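Long-range contact in glycoprotein (Chandipura virus, PDB 5MDM), which probably attaches the virus to host receptors and, triggered by endosomal acidity, fuses the viral and endosomal membranes as a class III fusion protein: residues N84-D93 / Y157-I168. Sequence-based numbering, arbitrary orientation.
Sequences NIKPTRSDCD and YCDTIHNSSVWI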
# COMPACT_ATOMS: atom_id res chain seq x y z
N ASN A 84 32.70 35.09 -5.92
CA ASN A 84 32.24 33.80 -6.43
C ASN A 84 32.94 33.45 -7.74
O ASN A 84 32.97 34.26 -8.66
CB ASN A 84 30.73 33.82 -6.65
CG ASN A 84 29.95 33.84 -5.34
OD1 ASN A 84 30.45 33.41 -4.30
ND2 ASN A 84 28.73 34.35 -5.40
N ILE A 85 33.52 32.25 -7.80
CA ILE A 85 34.14 31.77 -9.03
C ILE A 85 33.69 30.35 -9.33
O ILE A 85 33.21 29.64 -8.44
CB ILE A 85 35.68 31.80 -8.96
CG1 ILE A 85 36.19 30.84 -7.89
CG2 ILE A 85 36.18 33.21 -8.71
CD1 ILE A 85 37.69 30.70 -7.87
N LYS A 86 33.83 29.93 -10.58
CA LYS A 86 33.47 28.57 -10.96
C LYS A 86 34.60 27.61 -10.60
O LYS A 86 35.75 27.82 -11.01
CB LYS A 86 33.15 28.47 -12.45
CG LYS A 86 32.71 27.08 -12.88
CD LYS A 86 32.29 27.05 -14.34
CE LYS A 86 31.89 25.65 -14.75
NZ LYS A 86 31.45 25.60 -16.17
N PRO A 87 34.29 26.57 -9.83
CA PRO A 87 35.30 25.61 -9.38
C PRO A 87 35.77 24.72 -10.52
O PRO A 87 35.02 24.46 -11.46
CB PRO A 87 34.54 24.76 -8.36
CG PRO A 87 33.12 24.85 -8.78
CD PRO A 87 32.94 26.23 -9.34
N THR A 88 37.02 24.27 -10.44
CA THR A 88 37.52 23.28 -11.37
C THR A 88 37.02 21.92 -10.90
O THR A 88 36.47 21.81 -9.80
CB THR A 88 39.06 23.25 -11.40
OG1 THR A 88 39.56 22.63 -10.21
CG2 THR A 88 39.62 24.66 -11.51
N ARG A 89 37.20 20.90 -11.72
CA ARG A 89 36.80 19.55 -11.33
C ARG A 89 37.67 19.07 -10.17
O ARG A 89 37.19 18.38 -9.27
CB ARG A 89 36.89 18.60 -12.52
CG ARG A 89 35.94 18.95 -13.65
CD ARG A 89 35.99 17.93 -14.77
NE ARG A 89 34.86 18.07 -15.69
CZ ARG A 89 34.57 17.21 -16.66
NH1 ARG A 89 35.31 16.13 -16.83
NH2 ARG A 89 33.52 17.42 -17.44
N SER A 90 38.94 19.45 -10.19
CA SER A 90 39.88 19.08 -9.15
C SER A 90 39.48 19.66 -7.79
O SER A 90 39.48 18.96 -6.78
CB SER A 90 41.30 19.53 -9.51
OG SER A 90 42.21 19.22 -8.47
N ASP A 91 39.13 20.94 -7.80
CA ASP A 91 38.69 21.64 -6.59
C ASP A 91 37.51 20.91 -5.97
O ASP A 91 37.50 20.61 -4.77
CB ASP A 91 38.29 23.08 -6.92
CG ASP A 91 39.47 23.93 -7.37
OD1 ASP A 91 40.52 23.36 -7.74
OD2 ASP A 91 39.35 25.17 -7.37
N CYS A 92 36.51 20.63 -6.80
CA CYS A 92 35.31 19.93 -6.35
C CYS A 92 35.61 18.54 -5.81
O CYS A 92 35.04 18.14 -4.81
CB CYS A 92 34.27 19.86 -7.47
SG CYS A 92 33.30 21.36 -7.64
N ASP A 93 36.49 17.81 -6.49
CA ASP A 93 36.84 16.46 -6.06
C ASP A 93 37.51 16.47 -4.68
O ASP A 93 37.10 15.75 -3.77
CB ASP A 93 37.75 15.78 -7.09
CG ASP A 93 37.01 15.43 -8.37
OD1 ASP A 93 35.81 15.09 -8.29
OD2 ASP A 93 37.63 15.49 -9.45
N TYR A 157 30.58 16.20 -13.79
CA TYR A 157 30.81 17.54 -13.26
C TYR A 157 29.91 18.51 -14.00
O TYR A 157 30.34 19.17 -14.94
CB TYR A 157 32.28 17.94 -13.43
CG TYR A 157 33.28 16.97 -12.83
CD1 TYR A 157 33.81 17.19 -11.57
CD2 TYR A 157 33.71 15.85 -13.54
CE1 TYR A 157 34.73 16.31 -11.02
CE2 TYR A 157 34.63 14.97 -13.00
CZ TYR A 157 35.13 15.21 -11.74
OH TYR A 157 36.05 14.33 -11.20
N CYS A 158 28.64 18.57 -13.60
CA CYS A 158 27.64 19.35 -14.32
C CYS A 158 27.64 20.83 -13.95
O CYS A 158 27.77 21.18 -12.78
CB CYS A 158 26.25 18.76 -14.09
SG CYS A 158 26.03 17.11 -14.77
N ASP A 159 27.48 21.69 -14.95
CA ASP A 159 27.44 23.13 -14.72
C ASP A 159 26.03 23.59 -14.36
O ASP A 159 25.05 23.19 -14.99
CB ASP A 159 27.94 23.89 -15.95
CG ASP A 159 29.42 23.69 -16.20
OD1 ASP A 159 29.85 23.78 -17.37
OD2 ASP A 159 30.16 23.44 -15.22
N THR A 160 25.95 24.44 -13.35
CA THR A 160 24.67 25.00 -12.92
C THR A 160 24.47 26.38 -13.51
O THR A 160 25.31 26.87 -14.26
CB THR A 160 24.59 25.11 -11.39
OG1 THR A 160 25.60 26.02 -10.93
CG2 THR A 160 24.80 23.75 -10.75
N ILE A 161 23.35 27.01 -13.17
CA ILE A 161 23.06 28.36 -13.65
C ILE A 161 23.85 29.41 -12.88
O ILE A 161 24.35 30.38 -13.47
CB ILE A 161 21.55 28.67 -13.62
CG1 ILE A 161 20.97 28.38 -12.23
CG2 ILE A 161 20.82 27.87 -14.68
CD1 ILE A 161 19.48 28.65 -12.12
N HIS A 162 23.98 29.22 -11.57
CA HIS A 162 24.78 30.11 -10.75
C HIS A 162 26.25 29.94 -11.07
O HIS A 162 26.76 28.82 -11.10
CB HIS A 162 24.53 29.84 -9.26
CG HIS A 162 23.10 30.00 -8.84
ND1 HIS A 162 22.10 29.16 -9.27
CD2 HIS A 162 22.51 30.91 -8.04
CE1 HIS A 162 20.95 29.53 -8.75
NE2 HIS A 162 21.17 30.60 -7.99
N ASN A 163 26.93 31.05 -11.33
CA ASN A 163 28.35 31.03 -11.70
C ASN A 163 29.22 30.36 -10.64
O ASN A 163 30.23 29.73 -10.96
CB ASN A 163 28.84 32.46 -11.95
CG ASN A 163 27.98 33.21 -12.95
OD1 ASN A 163 26.87 32.80 -13.27
ND2 ASN A 163 28.50 34.34 -13.44
N SER A 164 28.81 30.49 -9.39
CA SER A 164 29.61 30.02 -8.26
C SER A 164 29.62 28.51 -8.09
O SER A 164 30.64 27.93 -7.71
CB SER A 164 29.15 30.70 -6.97
OG SER A 164 27.77 30.45 -6.72
N SER A 165 28.49 27.86 -8.36
CA SER A 165 28.34 26.44 -8.04
C SER A 165 28.24 25.51 -9.25
O SER A 165 27.74 25.90 -10.31
CB SER A 165 27.12 26.23 -7.13
OG SER A 165 27.32 26.80 -5.86
N VAL A 166 28.71 24.28 -9.07
CA VAL A 166 28.46 23.21 -10.03
C VAL A 166 27.84 22.02 -9.29
O VAL A 166 27.60 22.09 -8.09
CB VAL A 166 29.74 22.75 -10.77
CG1 VAL A 166 30.38 23.92 -11.50
CG2 VAL A 166 30.72 22.10 -9.80
N TRP A 167 27.58 20.93 -10.01
CA TRP A 167 26.97 19.75 -9.40
C TRP A 167 27.76 18.47 -9.66
O TRP A 167 28.09 18.16 -10.81
CB TRP A 167 25.53 19.58 -9.86
CG TRP A 167 24.82 18.46 -9.17
CD1 TRP A 167 24.20 18.51 -7.95
CD2 TRP A 167 24.65 17.12 -9.65
NE1 TRP A 167 23.65 17.29 -7.65
CE2 TRP A 167 23.92 16.42 -8.67
CE3 TRP A 167 25.04 16.45 -10.81
CZ2 TRP A 167 23.57 15.07 -8.82
CZ3 TRP A 167 24.70 15.12 -10.95
CH2 TRP A 167 23.97 14.45 -9.96
N ILE A 168 28.05 17.74 -8.59
CA ILE A 168 28.75 16.47 -8.70
C ILE A 168 27.86 15.35 -8.19
O ILE A 168 27.33 15.45 -7.09
CB ILE A 168 30.05 16.48 -7.87
CG1 ILE A 168 30.78 17.81 -8.03
CG2 ILE A 168 30.94 15.32 -8.27
CD1 ILE A 168 31.22 18.09 -9.44
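Tyr157 lays one face of its ring against the side chain of Arg89. A CH-pi contact is indicated by Arg89 CD, which stands over the ring face, 3.6 Å from the centroid of the Tyr157 ring. The guanidinium lies nearly parallel to the ring, 16° from it, but only near its rim, with Tyr157 CD2 over one of its faces. An arginine chain extended from CG to NE lets CB, CG and CD run over the ring in sequence. At its far end the ring is held by a hydrogen bond: Tyr157 OH donates to Asp93 OD2 over 2.6 Å, on the syn side of a carboxylate turned 70° from the ring. Asp93 lies one helical turn after Arg89, so a single helix face grips both ring and hydroxyl, and Gln172 NE2 also bonds that hydroxyl.

With CG anti to the backbone N (chi1 -177°) and an extended chain beyond, Lys86 crosses Val166 at about a right angle toward Asp159 of segment 157-168; a salt bridge is modelled there, but clashes leave its detail doubtful. Val166 CG2 meets Pro87 CG at 3.8 Å and also packs on Cys92 SG, while Ile168 CD1 lies 4.0 Å from Cys92 CB. Ser164 CB meets Asn84 CB at 3.5 Å, its backbone O lies against Pro87 CD, and its OG bonds weakly to His60, probably a pre-fusion pH sensor.

Strand 165-169 pairs antiparallel with strand 56-69, which also pairs with strand 77-85, and the Cys92-Cys59 disulfide ties helix 89-101 to that shared strand. The contact thus packs the start of this helix against the sheet in the fusion domain.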